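Local coordinates for protein ionotropic glutamate receptor bacterial homologue (Nostoc punctiforme, PDB 2PYY) that binds L-glutamate in the cleft of its two-lobed ligand-binding core, probably as the sensing domain of a bacterial ionotropic glutamate receptor, at residues B[29-32]-B[33-36]; B[123-126]-B[127-130]; B[139-142]-B[143-146]; B[210-213]-B[214-218]. All coordinates share one frame; numbering follows the deposited sequence.

Contact 1 (B[29-32]-B[33-36]); sequences DLWR and SIAT
W31 holds its CG opposite the backbone N (chi1 172°), which carries the indole across to I34 and A35. I34, with CG1 opposite its own carbonyl carbon (chi1 -64°), sends CD1 back to L30 and leaves CG2 for the indole. The methyl A35 CB stands over one indole face, displaced toward the rim, about 4.1 Å from each of NE1, CE2 and CZ2 of W31. W31 CZ3 meets I34 CG2 at 4.2 Å, the two side chains crossing at about a right angle, and L30 CG touches I34 CD1 at 3.9 Å. Replacing I34 by an alanine would probably leave L30 CG and W31 CZ3 without their aliphatic partner and open a gap facing A203 and L207 of helix 197-209. The polar flank is held differently. R32 NH1 makes a salt bridge to D29 OD1 (2.8 Å), reaching it from 38° above the carboxylate plane, while OD2 is taken by K219 and W220; the carboxylate is thus tied on both oxygens. T36 OG1 lies 2.8 Å from R32 O and equally 2.8 Å from S33 O, so its single proton has two carbonyls to choose from. W31 NE1 is hydrogen-bonded to S42 OG. I34 N bonds L30 O at 3.0 Å in the regular i to i+4 ladder of helix 26-38, the helix of a beta-alpha-beta crossover between strands 5-10 and 42-47 of the periplasmic-binding-protein fold.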
ATOM      1  N   ASP B  29       5.511 -20.559  10.359  1.00 14.13           N
ATOM      2  CA  ASP B  29       6.070 -21.757   9.701  1.00 15.64           C
ATOM      3  C   ASP B  29       6.918 -21.422   8.478  1.00 15.84           C
ATOM      4  O   ASP B  29       7.964 -22.030   8.239  1.00 15.20           O
ATOM      5  CB  ASP B  29       4.963 -22.727   9.265  1.00 17.23           C
ATOM      6  CG  ASP B  29       4.231 -23.342  10.443  1.00 18.99           C
ATOM      7  OD1 ASP B  29       4.777 -23.304  11.565  1.00 21.32           O
ATOM      8  OD2 ASP B  29       3.123 -23.872  10.243  1.00 20.45           O
ATOM      9  N   LEU B  30       6.461 -20.455   7.691  1.00 14.32           N
ATOM     10  CA  LEU B  30       7.213 -20.066   6.502  1.00 13.96           C
ATOM     11  C   LEU B  30       8.572 -19.480   6.893  1.00 13.96           C
ATOM     12  O   LEU B  30       9.598 -19.853   6.328  1.00 13.37           O
ATOM     13  CB  LEU B  30       6.426 -19.051   5.666  1.00 15.25           C
ATOM     14  CG  LEU B  30       7.088 -18.636   4.354  1.00 15.82           C
ATOM     15  CD1 LEU B  30       7.219 -19.849   3.460  1.00 13.67           C
ATOM     16  CD2 LEU B  30       6.261 -17.558   3.673  1.00 15.12           C
ATOM     17  N   TRP B  31       8.595 -18.559   7.849  1.00 13.38           N
ATOM     18  CA  TRP B  31       9.872 -17.986   8.246  1.00 13.48           C
ATOM     19  C   TRP B  31      10.828 -19.060   8.804  1.00 12.69           C
ATOM     20  O   TRP B  31      12.013 -19.068   8.486  1.00 12.84           O
ATOM     21  CB  TRP B  31       9.674 -16.882   9.283  1.00 13.09           C
ATOM     22  CG  TRP B  31      10.975 -16.424   9.836  1.00 12.04           C
ATOM     23  CD1 TRP B  31      11.453 -16.640  11.097  1.00 13.94           C
ATOM     24  CD2 TRP B  31      12.029 -15.784   9.109  1.00 12.03           C
ATOM     25  NE1 TRP B  31      12.741 -16.180  11.199  1.00 13.88           N
ATOM     26  CE2 TRP B  31      13.114 -15.643   9.996  1.00 11.17           C
ATOM     27  CE3 TRP B  31      12.157 -15.305   7.796  1.00 11.09           C
ATOM     28  CZ2 TRP B  31      14.322 -15.064   9.611  1.00 11.93           C
ATOM     29  CZ3 TRP B  31      13.368 -14.725   7.413  1.00 11.10           C
ATOM     30  CH2 TRP B  31      14.428 -14.604   8.325  1.00  8.81           C
ATOM     31  N   ARG B  32      10.311 -19.955   9.637  1.00 16.51           N
ATOM     32  CA  ARG B  32      11.136 -21.014  10.210  1.00 19.12           C
ATOM     33  C   ARG B  32      11.811 -21.835   9.111  1.00 19.88           C
ATOM     34  O   ARG B  32      12.986 -22.157   9.218  1.00 19.40           O
ATOM     35  CB  ARG B  32      10.285 -21.931  11.087  1.00 21.54           C
ATOM     36  CG  ARG B  32      11.049 -23.079  11.736  1.00 26.11           C
ATOM     37  CD  ARG B  32      10.105 -24.137  12.298  1.00 30.54           C
ATOM     38  NE  ARG B  32       9.293 -23.627  13.413  1.00 32.61           N
ATOM     39  CZ  ARG B  32       7.963 -23.644  13.433  1.00 32.30           C
ATOM     40  NH1 ARG B  32       7.296 -24.142  12.397  1.00 30.94           N
ATOM     41  NH2 ARG B  32       7.307 -23.181  14.490  1.00 30.15           N
ATOM     42  N   SER B  33      11.075 -22.157   8.046  1.00 19.62           N
ATOM     43  CA  SER B  33      11.637 -22.941   6.940  1.00 20.32           C
ATOM     44  C   SER B  33      12.713 -22.173   6.194  1.00 20.23           C
ATOM     45  O   SER B  33      13.762 -22.714   5.841  1.00 18.40           O
ATOM     46  CB  SER B  33      10.550 -23.340   5.939  1.00 19.47           C
ATOM     47  OG  SER B  33       9.493 -24.022   6.575  1.00 23.31           O
ATOM     48  N   ILE B  34      12.422 -20.905   5.935  1.00 20.05           N
ATOM     49  CA  ILE B  34      13.347 -20.034   5.231  1.00 19.12           C
ATOM     50  C   ILE B  34      14.634 -19.919   6.039  1.00 19.09           C
ATOM     51  O   ILE B  34      15.727 -20.014   5.496  1.00 19.26           O
ATOM     52  CB  ILE B  34      12.736 -18.632   5.053  1.00 17.93           C
ATOM     53  CG1 ILE B  34      11.491 -18.715   4.166  1.00 18.18           C
ATOM     54  CG2 ILE B  34      13.763 -17.689   4.479  1.00 17.14           C
ATOM     55  CD1 ILE B  34      10.755 -17.392   4.022  1.00 18.97           C
ATOM     56  N   ALA B  35      14.487 -19.730   7.345  1.00 19.62           N
ATOM     57  CA  ALA B  35      15.626 -19.586   8.245  1.00 19.42           C
ATOM     58  C   ALA B  35      16.420 -20.879   8.379  1.00 18.51           C
ATOM     59  O   ALA B  35      17.648 -20.869   8.374  1.00 18.43           O
ATOM     60  CB  ALA B  35      15.149 -19.129   9.610  1.00 18.17           C
ATOM     61  N   THR B  36      15.720 -21.994   8.514  1.00 19.27           N
ATOM     62  CA  THR B  36      16.402 -23.268   8.652  1.00 21.01           C
ATOM     63  C   THR B  36      17.177 -23.576   7.369  1.00 22.96           C
ATOM     64  O   THR B  36      18.310 -24.057   7.416  1.00 21.88           O
ATOM     65  CB  THR B  36      15.407 -24.381   8.979  1.00 21.00           C
ATOM     66  OG1 THR B  36      14.326 -24.327   8.055  1.00 29.77           O
ATOM     67  CG2 THR B  36      14.855 -24.205  10.384  1.00 19.25           C
TER

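Contact 2 (B[123-126]-B[127-130])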
ATOM      1  N   ALA B 123      -5.704  -0.776   5.540  1.00 15.99           N
ATOM      2  CA  ALA B 123      -7.152  -0.583   5.457  1.00 16.51           C
ATOM      3  C   ALA B 123      -7.545   0.814   5.953  1.00 17.74           C
ATOM      4  O   ALA B 123      -8.425   1.461   5.380  1.00 18.60           O
ATOM      5  CB  ALA B 123      -7.883  -1.668   6.272  1.00 15.02           C
ATOM      6  N   ALA B 124      -6.900   1.277   7.022  1.00 17.05           N
ATOM      7  CA  ALA B 124      -7.197   2.607   7.558  1.00 17.47           C
ATOM      8  C   ALA B 124      -6.807   3.664   6.516  1.00 18.44           C
ATOM      9  O   ALA B 124      -7.498   4.669   6.342  1.00 17.58           O
ATOM     10  CB  ALA B 124      -6.424   2.841   8.854  1.00 17.08           C
ATOM     11  N   THR B 125      -5.681   3.429   5.847  1.00 17.55           N
ATOM     12  CA  THR B 125      -5.181   4.326   4.810  1.00 21.63           C
ATOM     13  C   THR B 125      -6.183   4.379   3.649  1.00 22.92           C
ATOM     14  O   THR B 125      -6.615   5.455   3.223  1.00 22.09           O
ATOM     15  CB  THR B 125      -3.795   3.856   4.283  1.00 21.53           C
ATOM     16  OG1 THR B 125      -2.832   3.985   5.331  1.00 25.49           O
ATOM     17  CG2 THR B 125      -3.331   4.700   3.095  1.00 22.30           C
ATOM     18  N   TYR B 126      -6.557   3.207   3.151  1.00 22.70           N
ATOM     19  CA  TYR B 126      -7.518   3.119   2.067  1.00 25.23           C
ATOM     20  C   TYR B 126      -8.816   3.866   2.416  1.00 25.35           C
ATOM     21  O   TYR B 126      -9.310   4.687   1.632  1.00 24.86           O
ATOM     22  CB  TYR B 126      -7.806   1.649   1.753  1.00 26.17           C
ATOM     23  CG  TYR B 126      -8.907   1.428   0.741  1.00 29.71           C
ATOM     24  CD1 TYR B 126     -10.200   1.088   1.148  1.00 31.37           C
ATOM     25  CD2 TYR B 126      -8.648   1.519  -0.625  1.00 31.29           C
ATOM     26  CE1 TYR B 126     -11.204   0.834   0.216  1.00 35.01           C
ATOM     27  CE2 TYR B 126      -9.643   1.269  -1.561  1.00 34.54           C
ATOM     28  CZ  TYR B 126     -10.912   0.926  -1.137  1.00 34.00           C
ATOM     29  OH  TYR B 126     -11.887   0.658  -2.064  1.00 37.36           O
ATOM     30  N   LEU B 127      -9.358   3.599   3.598  1.00 24.78           N
ATOM     31  CA  LEU B 127     -10.582   4.261   4.015  1.00 24.98           C
ATOM     32  C   LEU B 127     -10.442   5.782   4.059  1.00 25.75           C
ATOM     33  O   LEU B 127     -11.258   6.497   3.475  1.00 24.04           O
ATOM     34  CB  LEU B 127     -11.029   3.744   5.381  1.00 23.55           C
ATOM     35  CG  LEU B 127     -11.406   2.265   5.416  1.00 23.42           C
ATOM     36  CD1 LEU B 127     -11.500   1.806   6.858  1.00 23.43           C
ATOM     37  CD2 LEU B 127     -12.726   2.025   4.685  1.00 22.54           C
ATOM     38  N   ARG B 128      -9.413   6.275   4.746  1.00 26.41           N
ATOM     39  CA  ARG B 128      -9.192   7.718   4.860  1.00 28.45           C
ATOM     40  C   ARG B 128      -9.080   8.379   3.490  1.00 29.40           C
ATOM     41  O   ARG B 128      -9.739   9.382   3.213  1.00 28.96           O
ATOM     42  CB  ARG B 128      -7.921   8.021   5.667  1.00 28.54           C
ATOM     43  CG  ARG B 128      -7.950   7.502   7.093  1.00 31.96           C
ATOM     44  CD  ARG B 128      -6.913   8.193   7.964  1.00 32.27           C
ATOM     45  NE  ARG B 128      -5.555   8.031   7.462  1.00 34.57           N
ATOM     46  CZ  ARG B 128      -4.820   6.932   7.603  1.00 36.08           C
ATOM     47  NH1 ARG B 128      -5.307   5.881   8.244  1.00 36.54           N
ATOM     48  NH2 ARG B 128      -3.601   6.881   7.084  1.00 35.86           N
ATOM     49  N   GLU B 129      -8.233   7.814   2.638  1.00 29.33           N
ATOM     50  CA  GLU B 129      -8.030   8.344   1.301  1.00 30.63           C
ATOM     51  C   GLU B 129      -9.307   8.359   0.464  1.00 30.61           C
ATOM     52  O   GLU B 129      -9.452   9.189  -0.432  1.00 31.19           O
ATOM     53  CB  GLU B 129      -6.932   7.554   0.591  1.00 31.89           C
ATOM     54  CG  GLU B 129      -5.542   7.815   1.156  1.00 32.88           C
ATOM     55  CD  GLU B 129      -4.485   6.911   0.544  1.00 35.50           C
ATOM     56  OE1 GLU B 129      -3.280   7.166   0.763  1.00 33.42           O
ATOM     57  OE2 GLU B 129      -4.874   5.941  -0.153  1.00 37.33           O
ATOM     58  N   HIS B 130     -10.234   7.455   0.762  1.00 31.44           N
ATOM     59  CA  HIS B 130     -11.502   7.409   0.045  1.00 32.79           C
ATOM     60  C   HIS B 130     -12.562   8.168   0.830  1.00 32.18           C
ATOM     61  O   HIS B 130     -13.759   7.933   0.677  1.00 31.28           O
ATOM     62  CB  HIS B 130     -11.948   5.967  -0.175  1.00 35.11           C
ATOM     63  CG  HIS B 130     -11.107   5.234  -1.170  1.00 38.30           C
ATOM     64  ND1 HIS B 130     -11.642   4.562  -2.248  1.00 40.33           N
ATOM     65  CD2 HIS B 130      -9.763   5.103  -1.273  1.00 39.32           C
ATOM     66  CE1 HIS B 130     -10.664   4.054  -2.976  1.00 40.14           C
ATOM     67  NE2 HIS B 130      -9.514   4.367  -2.406  1.00 39.59           N
TER
HETATM   68  O   HOH W   1      -2.749   3.520   8.083  1.00 27.11           O
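Y126 and H130 lie one helical turn apart at the end of helix 122-129, the helical limb of the beta-alpha-beta unit formed with strands 114-118 and 133-137. Their ring centroids are 4.0 Å apart and the planes are inclined at 37°, an oblique pairing in which H130 CD2 lies over one face of the Y126 ring and Y126 CE2 over one face of the imidazole, each offset toward the rim. Contact is tightest where Y126 CE2 comes within 3.2 Å of H130 NE2. The histidine sits where the helix ends: H130 N still bonds Y126 O at 3.0 Å, but with a bent N-H...O angle of 136°, and its phi/psi have already left helical values. E129 runs beside T125, pointing the same way, with CG2 of T125 3.4 Å from E129 OE1. On the other flank R128 doubles back through a bend at chi3 (-59°) and lays one guanidinium face over T125 CA, toward the rim of the group. R128 NH1 forms a salt bridge to E136 of the same chain, consistent with the bent side chain; a long, weak ion pair links NE to E136 of the second subunit, and R128 also packs on A119 of that subunit. Deeper in, A123, A124 and L127 touch strand 114-118. A water lies in the guanidinium plane at its edge: it is 2.8 Å from T125 OG1 and accepts weakly from R128 NH1 at 3.5 Å.

Contact 3 (B[139-142]-B[143-146]); sequences KIEE and AYKA
I140 and Y144 meet across the first turn of helix 140-148, which forms the crossover connecting strand 133-137 to strand 154-158, parallel members of one sheet. I140 extends fully: CG1 opposes the backbone N (chi1 165°) and CD1 continues straight on, and the branch crosses the phenol end of Y144 obliquely, with CG1 3.7 Å from CZ. Y144 takes a different staggered position, CG opposite the carbonyl carbon (chi1 -59°), which folds its ring back over the preceding turn; I140 O lies over the centre of one face, 3.9 Å above it. E141 bends at chi2 and brings its carboxylate nearly perpendicular to the ring, the planes 79° apart and OE2 3.9 Å from Y144 CD1. Its charge is answered only loosely, since E141 OE1 and K145 NZ form a long salt bridge of 4.0 Å. K145 has chi1 and chi2 both off the staggered positions, and the placing of its NZ is doubtful, so little can be read from the finer geometry of this pair. Outside the two segments the phenol also meets V161, L162 and Y165 of helix 159-166, the last stacked on it. An alanine in place of Y144 would probably leave I140 CG1 and CD1 uncovered on this side and Y165 without its stacking mate. The buried Y144 OH has no polar partner in the model; I140 CD1 abuts it at 3.2 Å.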
ATOM      1  N   LYS B 139      -6.362  -2.414  18.782  1.00 19.03           N
ATOM      2  CA  LYS B 139      -6.379  -3.883  18.859  1.00 20.42           C
ATOM      3  C   LYS B 139      -7.340  -4.463  17.830  1.00 20.04           C
ATOM      4  O   LYS B 139      -8.505  -4.063  17.762  1.00 16.23           O
ATOM      5  CB  LYS B 139      -6.839  -4.319  20.260  1.00 23.52           C
ATOM      6  CG  LYS B 139      -5.759  -4.538  21.300  1.00 27.49           C
ATOM      7  CD  LYS B 139      -5.299  -5.995  21.287  1.00 31.48           C
ATOM      8  CE  LYS B 139      -4.420  -6.364  22.493  1.00 32.30           C
ATOM      9  NZ  LYS B 139      -4.086  -7.839  22.501  1.00 29.31           N
ATOM     10  N   ILE B 140      -6.863  -5.415  17.040  1.00 18.11           N
ATOM     11  CA  ILE B 140      -7.705  -6.030  16.019  1.00 21.99           C
ATOM     12  C   ILE B 140      -9.033  -6.530  16.606  1.00 23.10           C
ATOM     13  O   ILE B 140     -10.096  -6.349  16.014  1.00 22.73           O
ATOM     14  CB  ILE B 140      -7.003  -7.226  15.353  1.00 23.93           C
ATOM     15  CG1 ILE B 140      -8.037  -8.055  14.575  1.00 25.46           C
ATOM     16  CG2 ILE B 140      -6.280  -8.060  16.408  1.00 24.06           C
ATOM     17  CD1 ILE B 140      -7.466  -9.242  13.882  1.00 28.81           C
ATOM     18  N   GLU B 141      -8.965  -7.138  17.781  1.00 22.88           N
ATOM     19  CA  GLU B 141     -10.160  -7.660  18.415  1.00 25.38           C
ATOM     20  C   GLU B 141     -11.182  -6.551  18.686  1.00 25.84           C
ATOM     21  O   GLU B 141     -12.394  -6.781  18.637  1.00 25.78           O
ATOM     22  CB  GLU B 141      -9.791  -8.363  19.719  1.00 26.66           C
ATOM     23  CG  GLU B 141     -10.852  -9.317  20.206  1.00 31.30           C
ATOM     24  CD  GLU B 141     -10.996 -10.543  19.322  1.00 31.52           C
ATOM     25  OE1 GLU B 141     -11.991 -11.270  19.496  1.00 31.86           O
ATOM     26  OE2 GLU B 141     -10.118 -10.783  18.464  1.00 34.50           O
ATOM     27  N   GLU B 142     -10.697  -5.346  18.956  1.00 23.64           N
ATOM     28  CA  GLU B 142     -11.592  -4.232  19.241  1.00 25.45           C
ATOM     29  C   GLU B 142     -12.365  -3.782  18.011  1.00 24.37           C
ATOM     30  O   GLU B 142     -13.428  -3.172  18.129  1.00 26.13           O
ATOM     31  CB  GLU B 142     -10.810  -3.058  19.834  1.00 23.96           C
ATOM     32  CG  GLU B 142     -10.030  -3.443  21.082  1.00 24.45           C
ATOM     33  CD  GLU B 142      -9.206  -2.290  21.641  1.00 24.98           C
ATOM     34  OE1 GLU B 142      -8.528  -1.620  20.842  1.00 26.75           O
ATOM     35  OE2 GLU B 142      -9.232  -2.066  22.869  1.00 22.22           O
ATOM     36  N   ALA B 143     -11.843  -4.083  16.829  1.00 23.70           N
ATOM     37  CA  ALA B 143     -12.533  -3.708  15.605  1.00 24.02           C
ATOM     38  C   ALA B 143     -13.766  -4.595  15.474  1.00 24.16           C
ATOM     39  O   ALA B 143     -14.850  -4.117  15.143  1.00 25.14           O
ATOM     40  CB  ALA B 143     -11.613  -3.885  14.398  1.00 24.01           C
ATOM     41  N   TYR B 144     -13.602  -5.889  15.732  1.00 24.90           N
ATOM     42  CA  TYR B 144     -14.726  -6.829  15.658  1.00 26.50           C
ATOM     43  C   TYR B 144     -15.796  -6.442  16.672  1.00 27.99           C
ATOM     44  O   TYR B 144     -16.992  -6.534  16.386  1.00 27.96           O
ATOM     45  CB  TYR B 144     -14.236  -8.251  15.941  1.00 24.53           C
ATOM     46  CG  TYR B 144     -13.166  -8.719  14.980  1.00 23.97           C
ATOM     47  CD1 TYR B 144     -12.274  -9.723  15.337  1.00 22.66           C
ATOM     48  CD2 TYR B 144     -13.035  -8.140  13.723  1.00 22.96           C
ATOM     49  CE1 TYR B 144     -11.268 -10.137  14.465  1.00 23.05           C
ATOM     50  CE2 TYR B 144     -12.040  -8.545  12.845  1.00 23.92           C
ATOM     51  CZ  TYR B 144     -11.159  -9.537  13.221  1.00 23.06           C
ATOM     52  OH  TYR B 144     -10.149  -9.908  12.361  1.00 20.39           O
ATOM     53  N   LYS B 145     -15.359  -6.020  17.857  1.00 28.42           N
ATOM     54  CA  LYS B 145     -16.286  -5.602  18.908  1.00 31.52           C
ATOM     55  C   LYS B 145     -17.094  -4.399  18.441  1.00 31.70           C
ATOM     56  O   LYS B 145     -18.317  -4.386  18.532  1.00 33.07           O
ATOM     57  CB  LYS B 145     -15.526  -5.216  20.178  1.00 33.06           C
ATOM     58  CG  LYS B 145     -15.497  -6.278  21.256  1.00 37.17           C
ATOM     59  CD  LYS B 145     -14.271  -7.169  21.148  1.00 38.66           C
ATOM     60  CE  LYS B 145     -14.094  -7.981  22.422  1.00 40.08           C
ATOM     61  NZ  LYS B 145     -12.818  -8.740  22.441  1.00 41.25           N
ATOM     62  N   ALA B 146     -16.390  -3.386  17.952  1.00 32.48           N
ATOM     63  CA  ALA B 146     -17.022  -2.167  17.472  1.00 32.54           C
ATOM     64  C   ALA B 146     -18.148  -2.488  16.499  1.00 34.46           C
ATOM     65  O   ALA B 146     -19.147  -1.772  16.439  1.00 33.25           O
ATOM     66  CB  ALA B 146     -15.988  -1.271  16.803  1.00 31.90           C
TER

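Contact 4 (B[210-213]-B[214-218])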
ATOM      1  N   ASN B 210      10.190 -26.897  -4.382  1.00 32.83           N
ATOM      2  CA  ASN B 210      10.160 -28.267  -3.869  1.00 31.46           C
ATOM      3  C   ASN B 210       8.826 -28.666  -3.248  1.00 31.46           C
ATOM      4  O   ASN B 210       8.687 -29.768  -2.724  1.00 32.18           O
ATOM      5  CB  ASN B 210      11.281 -28.509  -2.853  1.00 31.25           C
ATOM      6  CG  ASN B 210      11.158 -27.642  -1.620  1.00 31.24           C
ATOM      7  OD1 ASN B 210      10.062 -27.349  -1.148  1.00 31.87           O
ATOM      8  ND2 ASN B 210      12.294 -27.243  -1.081  1.00 30.85           N
ATOM      9  N   GLY B 211       7.845 -27.772  -3.304  1.00 31.52           N
ATOM     10  CA  GLY B 211       6.535 -28.085  -2.751  1.00 30.06           C
ATOM     11  C   GLY B 211       6.295 -27.666  -1.312  1.00 28.35           C
ATOM     12  O   GLY B 211       5.148 -27.637  -0.857  1.00 30.67           O
ATOM     13  N   THR B 212       7.360 -27.346  -0.589  1.00 26.29           N
ATOM     14  CA  THR B 212       7.219 -26.926   0.801  1.00 25.49           C
ATOM     15  C   THR B 212       6.217 -25.781   0.978  1.00 24.19           C
ATOM     16  O   THR B 212       5.348 -25.833   1.858  1.00 23.60           O
ATOM     17  CB  THR B 212       8.568 -26.497   1.398  1.00 24.36           C
ATOM     18  OG1 THR B 212       9.482 -27.600   1.334  1.00 27.19           O
ATOM     19  CG2 THR B 212       8.394 -26.097   2.867  1.00 23.78           C
ATOM     20  N   TYR B 213       6.332 -24.753   0.140  1.00 23.22           N
ATOM     21  CA  TYR B 213       5.421 -23.602   0.218  1.00 23.86           C
ATOM     22  C   TYR B 213       3.985 -24.093   0.086  1.00 24.86           C
ATOM     23  O   TYR B 213       3.111 -23.815   0.920  1.00 22.47           O
ATOM     24  CB  TYR B 213       5.698 -22.602  -0.913  1.00 21.33           C
ATOM     25  CG  TYR B 213       4.814 -21.383  -0.836  1.00 19.54           C
ATOM     26  CD1 TYR B 213       5.182 -20.283  -0.066  1.00 16.06           C
ATOM     27  CD2 TYR B 213       3.576 -21.357  -1.478  1.00 19.09           C
ATOM     28  CE1 TYR B 213       4.341 -19.190   0.069  1.00 16.65           C
ATOM     29  CE2 TYR B 213       2.721 -20.271  -1.350  1.00 16.21           C
ATOM     30  CZ  TYR B 213       3.107 -19.186  -0.572  1.00 18.50           C
ATOM     31  OH  TYR B 213       2.265 -18.102  -0.414  1.00 15.84           O
ATOM     32  N   GLN B 214       3.770 -24.824  -0.998  1.00 25.82           N
ATOM     33  CA  GLN B 214       2.485 -25.403  -1.333  1.00 27.06           C
ATOM     34  C   GLN B 214       1.907 -26.141  -0.119  1.00 26.31           C
ATOM     35  O   GLN B 214       0.756 -25.930   0.261  1.00 24.71           O
ATOM     36  CB  GLN B 214       2.687 -26.371  -2.500  1.00 31.42           C
ATOM     37  CG  GLN B 214       1.789 -26.127  -3.692  1.00 38.04           C
ATOM     38  CD  GLN B 214       0.448 -26.798  -3.539  1.00 40.34           C
ATOM     39  OE1 GLN B 214       0.136 -27.750  -4.260  1.00 41.98           O
ATOM     40  NE2 GLN B 214      -0.361 -26.308  -2.597  1.00 39.40           N
ATOM     41  N   SER B 215       2.717 -26.994   0.498  1.00 24.93           N
ATOM     42  CA  SER B 215       2.253 -27.762   1.650  1.00 23.40           C
ATOM     43  C   SER B 215       1.892 -26.881   2.841  1.00 21.98           C
ATOM     44  O   SER B 215       0.924 -27.155   3.553  1.00 19.97           O
ATOM     45  CB  SER B 215       3.310 -28.783   2.064  1.00 26.38           C
ATOM     46  OG  SER B 215       3.582 -29.682   0.993  1.00 27.87           O
ATOM     47  N   LEU B 216       2.665 -25.820   3.053  1.00 20.36           N
ATOM     48  CA  LEU B 216       2.408 -24.905   4.157  1.00 20.37           C
ATOM     49  C   LEU B 216       1.096 -24.182   3.939  1.00 19.18           C
ATOM     50  O   LEU B 216       0.291 -24.038   4.863  1.00 18.14           O
ATOM     51  CB  LEU B 216       3.536 -23.878   4.280  1.00 20.95           C
ATOM     52  CG  LEU B 216       4.582 -24.130   5.376  1.00 25.01           C
ATOM     53  CD1 LEU B 216       5.035 -25.567   5.358  1.00 27.24           C
ATOM     54  CD2 LEU B 216       5.748 -23.173   5.179  1.00 25.29           C
ATOM     55  N   TYR B 217       0.884 -23.724   2.711  1.00 16.84           N
ATOM     56  CA  TYR B 217      -0.337 -23.003   2.391  1.00 17.60           C
ATOM     57  C   TYR B 217      -1.567 -23.868   2.635  1.00 17.60           C
ATOM     58  O   TYR B 217      -2.546 -23.415   3.226  1.00 15.95           O
ATOM     59  CB  TYR B 217      -0.335 -22.533   0.929  1.00 18.14           C
ATOM     60  CG  TYR B 217      -1.626 -21.843   0.565  1.00 22.50           C
ATOM     61  CD1 TYR B 217      -1.828 -20.498   0.861  1.00 22.23           C
ATOM     62  CD2 TYR B 217      -2.679 -22.558   0.003  1.00 24.88           C
ATOM     63  CE1 TYR B 217      -3.051 -19.881   0.614  1.00 22.56           C
ATOM     64  CE2 TYR B 217      -3.904 -21.952  -0.244  1.00 26.17           C
ATOM     65  CZ  TYR B 217      -4.084 -20.613   0.066  1.00 23.98           C
ATOM     66  OH  TYR B 217      -5.318 -20.037  -0.140  1.00 24.51           O
ATOM     67  N   ASP B 218      -1.508 -25.117   2.185  1.00 15.85           N
ATOM     68  CA  ASP B 218      -2.646 -26.016   2.339  1.00 20.08           C
ATOM     69  C   ASP B 218      -2.888 -26.374   3.803  1.00 20.31           C
ATOM     70  O   ASP B 218      -3.997 -26.752   4.190  1.00 21.43           O
ATOM     71  CB  ASP B 218      -2.438 -27.296   1.525  1.00 21.46           C
ATOM     72  CG  ASP B 218      -2.448 -27.046   0.029  1.00 23.94           C
ATOM     73  OD1 ASP B 218      -3.197 -26.148  -0.415  1.00 27.21           O
ATOM     74  OD2 ASP B 218      -1.725 -27.757  -0.699  1.00 26.22           O
TER
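Y213 CE2 is 4.4 Å from Y217 CB, which approaches the Y213 ring obliquely, as does the amide Q214 N, 3.5 Å from Y213 CD2. The Y217 ring carries D218 OD1 in its plane at the edge, and further out meets the ring of F221. Y213 pairs with K208 in a cation-pi contact, and its OH bonds I85 O. The third flat group, the N210 side-chain amide, closes an Asx turn. Its OD1 accepts from T212 N at 2.8 Å, nearly in line with the C=O bond, and from T212 OG1 at 2.6 Å, a donor 39° out of the amide plane. Two bonds therefore grip one oxygen and secure the turn leading into the helix. G211, at the N-cap, has positive phi (93°), where a CB would press against the carbonyl O of N210. Its own carbonyl is gripped twice as well, by S215 N at 2.9 Å and by S215 OG at 3.2 Å; the hydroxyl comes from 48° above the carbonyl plane. L216 CD1 rests 4.2 Å from T212 CG2, on the flank turned to helix 26-38. G211 thus marks the junction between helices 197-209 and 212-220: Y213 still keeps a backbone bond to L207 of the former, and the latter packs along helix 26-38 through F26, L30 and S33.

In the fold
The four contacts fall into two pairs lying on opposite sides of the chain's centre. Contacts 1 and 4 touch, their centres 12 Å apart: L216 CD2 sits 3.7 Å from L30 CA, and L30 CD1 4.1 Å from Y213 CD1, fastening helix 212-220 to helix 26-38. Contacts 2 and 3 have centres 17 Å apart and do not touch, their nearest atoms being about 9 Å apart; their helices lie beside the same six-stranded sheet. Both approach the bound glutamate, the side chains of A123 and I140 being about 7 Å and 6 Å from it, and the pocket residues T118, S121 and T122 come just before contact 2 in sequence. Centres across the two pairs are 30 to 33 Å apart.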